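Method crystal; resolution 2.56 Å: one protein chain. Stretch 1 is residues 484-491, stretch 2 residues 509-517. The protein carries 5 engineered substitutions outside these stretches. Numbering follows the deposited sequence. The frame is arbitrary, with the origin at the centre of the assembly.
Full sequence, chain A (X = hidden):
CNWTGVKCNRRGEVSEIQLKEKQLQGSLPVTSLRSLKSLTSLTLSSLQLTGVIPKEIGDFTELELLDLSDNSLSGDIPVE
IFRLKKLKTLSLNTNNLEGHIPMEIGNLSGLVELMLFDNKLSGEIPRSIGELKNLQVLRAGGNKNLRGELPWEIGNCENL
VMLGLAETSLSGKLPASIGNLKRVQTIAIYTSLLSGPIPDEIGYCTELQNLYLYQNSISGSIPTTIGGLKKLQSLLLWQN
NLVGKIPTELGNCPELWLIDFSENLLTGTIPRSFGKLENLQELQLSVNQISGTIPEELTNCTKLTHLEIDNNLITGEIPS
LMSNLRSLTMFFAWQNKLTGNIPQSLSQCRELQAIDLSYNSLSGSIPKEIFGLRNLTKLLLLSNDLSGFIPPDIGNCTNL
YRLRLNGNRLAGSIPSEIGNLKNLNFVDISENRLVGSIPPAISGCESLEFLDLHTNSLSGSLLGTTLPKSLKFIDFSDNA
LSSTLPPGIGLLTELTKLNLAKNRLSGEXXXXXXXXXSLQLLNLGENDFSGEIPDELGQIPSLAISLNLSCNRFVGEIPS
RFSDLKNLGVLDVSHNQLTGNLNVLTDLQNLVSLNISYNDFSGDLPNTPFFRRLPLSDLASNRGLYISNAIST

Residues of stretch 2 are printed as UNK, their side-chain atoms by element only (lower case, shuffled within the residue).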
# COMPACT_ATOMS: atom_id res chain seq x y z
N THR A 484 -29.59 -23.44 -18.68
CA THR A 484 -29.00 -22.67 -19.77
C THR A 484 -28.46 -21.33 -19.32
O THR A 484 -28.99 -20.72 -18.39
CB THR A 484 -30.01 -22.43 -20.91
OG1 THR A 484 -31.21 -21.87 -20.36
CG2 THR A 484 -30.34 -23.73 -21.63
N LEU A 485 -27.41 -20.88 -19.98
CA LEU A 485 -26.91 -19.53 -19.79
C LEU A 485 -27.99 -18.57 -20.30
O LEU A 485 -28.31 -18.55 -21.49
CB LEU A 485 -25.58 -19.35 -20.54
CG LEU A 485 -24.88 -17.98 -20.54
CD1 LEU A 485 -24.55 -17.51 -19.14
CD2 LEU A 485 -23.62 -18.08 -21.36
N PRO A 486 -28.56 -17.77 -19.39
CA PRO A 486 -29.75 -16.98 -19.70
C PRO A 486 -29.46 -15.90 -20.73
O PRO A 486 -28.34 -15.39 -20.79
CB PRO A 486 -30.10 -16.35 -18.35
CG PRO A 486 -28.79 -16.21 -17.67
CD PRO A 486 -28.00 -17.44 -18.06
N PRO A 487 -30.46 -15.56 -21.55
CA PRO A 487 -30.27 -14.49 -22.53
C PRO A 487 -29.93 -13.18 -21.82
O PRO A 487 -29.15 -12.37 -22.32
CB PRO A 487 -31.63 -14.41 -23.25
CG PRO A 487 -32.58 -15.17 -22.40
CD PRO A 487 -31.78 -16.20 -21.68
N GLY A 488 -30.48 -13.02 -20.62
CA GLY A 488 -30.30 -11.82 -19.84
C GLY A 488 -28.87 -11.56 -19.41
O GLY A 488 -28.58 -10.53 -18.80
N ILE A 489 -27.98 -12.49 -19.70
CA ILE A 489 -26.56 -12.27 -19.50
C ILE A 489 -26.14 -11.06 -20.33
O ILE A 489 -25.20 -10.35 -19.98
CB ILE A 489 -25.73 -13.54 -19.87
CG1 ILE A 489 -24.33 -13.48 -19.25
CG2 ILE A 489 -25.70 -13.74 -21.39
CD1 ILE A 489 -23.30 -12.78 -20.11
N GLY A 490 -26.87 -10.81 -21.42
CA GLY A 490 -26.60 -9.65 -22.25
C GLY A 490 -26.93 -8.33 -21.58
O GLY A 490 -26.70 -7.27 -22.15
N LEU A 491 -27.48 -8.38 -20.37
CA LEU A 491 -27.80 -7.15 -19.64
C LEU A 491 -26.61 -6.58 -18.89
O LEU A 491 -26.59 -5.39 -18.59
CB LEU A 491 -28.98 -7.36 -18.68
CG LEU A 491 -30.26 -7.73 -19.44
CD1 LEU A 491 -31.46 -7.93 -18.50
CD2 LEU A 491 -30.54 -6.68 -20.51
N UNK A 509 -25.18 -21.19 -26.67
CA UNK A 509 -24.76 -19.89 -26.22
C UNK A 509 -25.71 -18.87 -26.82
O UNK A 509 -25.78 -18.73 -28.05
c UNK A 509 -23.33 -19.59 -26.67
c UNK A 509 -22.96 -18.14 -26.37
c UNK A 509 -22.35 -20.54 -25.98
c UNK A 509 -20.96 -20.49 -26.59
N UNK A 510 -26.47 -18.16 -25.97
CA UNK A 510 -27.46 -17.17 -26.43
C UNK A 510 -26.78 -16.06 -27.20
O UNK A 510 -25.73 -15.61 -26.77
c UNK A 510 -26.37 -18.18 -24.50
c UNK A 510 -28.05 -16.61 -25.13
c UNK A 510 -27.02 -16.88 -24.08
N UNK A 511 -27.36 -15.65 -28.32
CA UNK A 511 -26.79 -14.59 -29.15
C UNK A 511 -26.70 -13.26 -28.41
O UNK A 511 -25.94 -12.37 -28.80
n UNK A 511 -28.69 -16.94 -33.08
c UNK A 511 -27.60 -14.44 -30.44
c UNK A 511 -28.54 -15.63 -32.45
n UNK A 511 -27.92 -18.81 -34.18
c UNK A 511 -27.69 -17.61 -33.65
n UNK A 511 -26.47 -17.09 -33.70
c UNK A 511 -27.96 -15.77 -31.06
N UNK A 512 -27.48 -13.14 -27.34
CA UNK A 512 -27.51 -11.94 -26.51
C UNK A 512 -26.15 -11.62 -25.90
O UNK A 512 -25.89 -10.47 -25.53
o UNK A 512 -30.78 -11.58 -26.68
o UNK A 512 -31.56 -13.64 -26.75
c UNK A 512 -30.69 -12.80 -26.43
c UNK A 512 -29.47 -13.27 -25.69
c UNK A 512 -28.51 -12.15 -25.39
N UNK A 513 -25.29 -12.64 -25.80
CA UNK A 513 -23.90 -12.48 -25.37
C UNK A 513 -23.21 -11.38 -26.18
O UNK A 513 -22.29 -10.73 -25.70
c UNK A 513 -21.70 -13.70 -24.83
c UNK A 513 -21.68 -13.96 -23.32
c UNK A 513 -23.09 -13.82 -25.47
c UNK A 513 -22.94 -14.26 -26.92
N UNK A 514 -23.68 -11.15 -27.40
CA UNK A 514 -23.13 -10.12 -28.27
C UNK A 514 -23.20 -8.70 -27.68
O UNK A 514 -22.42 -7.83 -28.07
c UNK A 514 -23.85 -10.13 -29.62
o UNK A 514 -25.25 -10.02 -29.43
N UNK A 515 -24.13 -8.47 -26.75
CA UNK A 515 -24.27 -7.14 -26.13
C UNK A 515 -23.44 -6.92 -24.87
O UNK A 515 -23.63 -5.91 -24.19
c UNK A 515 -25.73 -6.70 -25.87
o UNK A 515 -26.40 -7.66 -25.05
c UNK A 515 -26.46 -6.52 -27.18
N UNK A 516 -22.56 -7.86 -24.53
CA UNK A 516 -21.64 -7.54 -23.45
C UNK A 516 -20.44 -6.93 -24.13
O UNK A 516 -19.53 -7.62 -24.57
s UNK A 516 -22.57 -9.78 -21.97
c UNK A 516 -21.22 -8.82 -22.72
N UNK A 517 -20.38 -5.60 -24.10
CA UNK A 517 -19.47 -4.87 -24.97
C UNK A 517 -18.12 -4.71 -24.31
O UNK A 517 -17.15 -4.31 -24.93
c UNK A 517 -19.50 -3.31 -27.78
c UNK A 517 -20.04 -3.49 -25.30
n UNK A 517 -20.90 -3.62 -28.03
n UNK A 517 -20.74 -3.50 -30.33
n UNK A 517 -22.75 -4.00 -29.33
c UNK A 517 -21.46 -3.71 -29.23
c UNK A 517 -19.28 -2.72 -26.38

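Position 509 has four side-chain carbons, forked at the first, with one arm two carbons long. Its CA-to-CB bond points away from stretch 1, and no side-chain atom comes within contact distance. This is Ile 509.

Position 510 has three carbons that close a ring onto the backbone N. Its CA-to-CB bond points toward stretch 1, and a ring carbon touches Leu 485 O. This is Pro 510. Pro 510 CG is 3.3 Å from Leu 485 O. Its CD is 4.2 Å from Leu 485 CD2, and its CG is 4.3 Å from Ile 489 CG2.

Position 511 has three carbons, a nitrogen, and then a carbon carrying two more nitrogens. Its CA-to-CB bond points away from stretch 1, and the side chain does not touch it. It is Arg 511.

Position 512 has three carbons, the third carrying two oxygens. Its CB sits 3.1 Å from Pro 487 O. Length and carboxylate identify Glu 512. Its CG is 3.5 Å from Pro 487 CB, so the chain's carbons pack on the proline.

Position 513 has four carbons, forked at the first, one arm two carbons long. The CA-to-CB bond leaves sideways, but the end of the chain comes nearer to stretch 1. This is Ile 513. Its CD1 is 3.8 Å from Ile 489 CD1.

Position 514 has one carbon and one oxygen, and its CA-to-CB bond points away from stretch 1. This is Ser 514. Its OG donates a hydrogen bond to Arg 511 O at 2.5 Å.

Position 515 has one carbon carrying an oxygen and a second carbon. The oxygen reaches Gly 490 O. This is Thr 515. OG1 is 2.9 Å from Gly 490 O and also 2.9 Å from Glu 512 O; which of the two takes its proton is open.

Position 516 has one carbon and one sulfur. The sulfur touches Ile 489 O. This is Cys 516. Cys 516 SG is 3.3 Å from Ile 489 O and 3.6 Å from Ile 489 CD1.

Position 517 repeats the make-up of position 511, out of reach of stretch 1. This is Arg 517.

The contact pairs two short 3-10 segments, 487-491 and 511-515. Leu 485, Ile 489, Pro 510, Ile 513 and Cys 516 supply its apolar contacts. Gly 490 permits the close backbone approach: its CA is 4.9 Å from Glu 512 CA and 3.5 Å from Glu 512 O. A CB on Gly 490 would clash with Glu 512 O and Thr 515 OG1. Together the stretches bury 422 Å².

Stretch 2 (509-517) IPREISTCR
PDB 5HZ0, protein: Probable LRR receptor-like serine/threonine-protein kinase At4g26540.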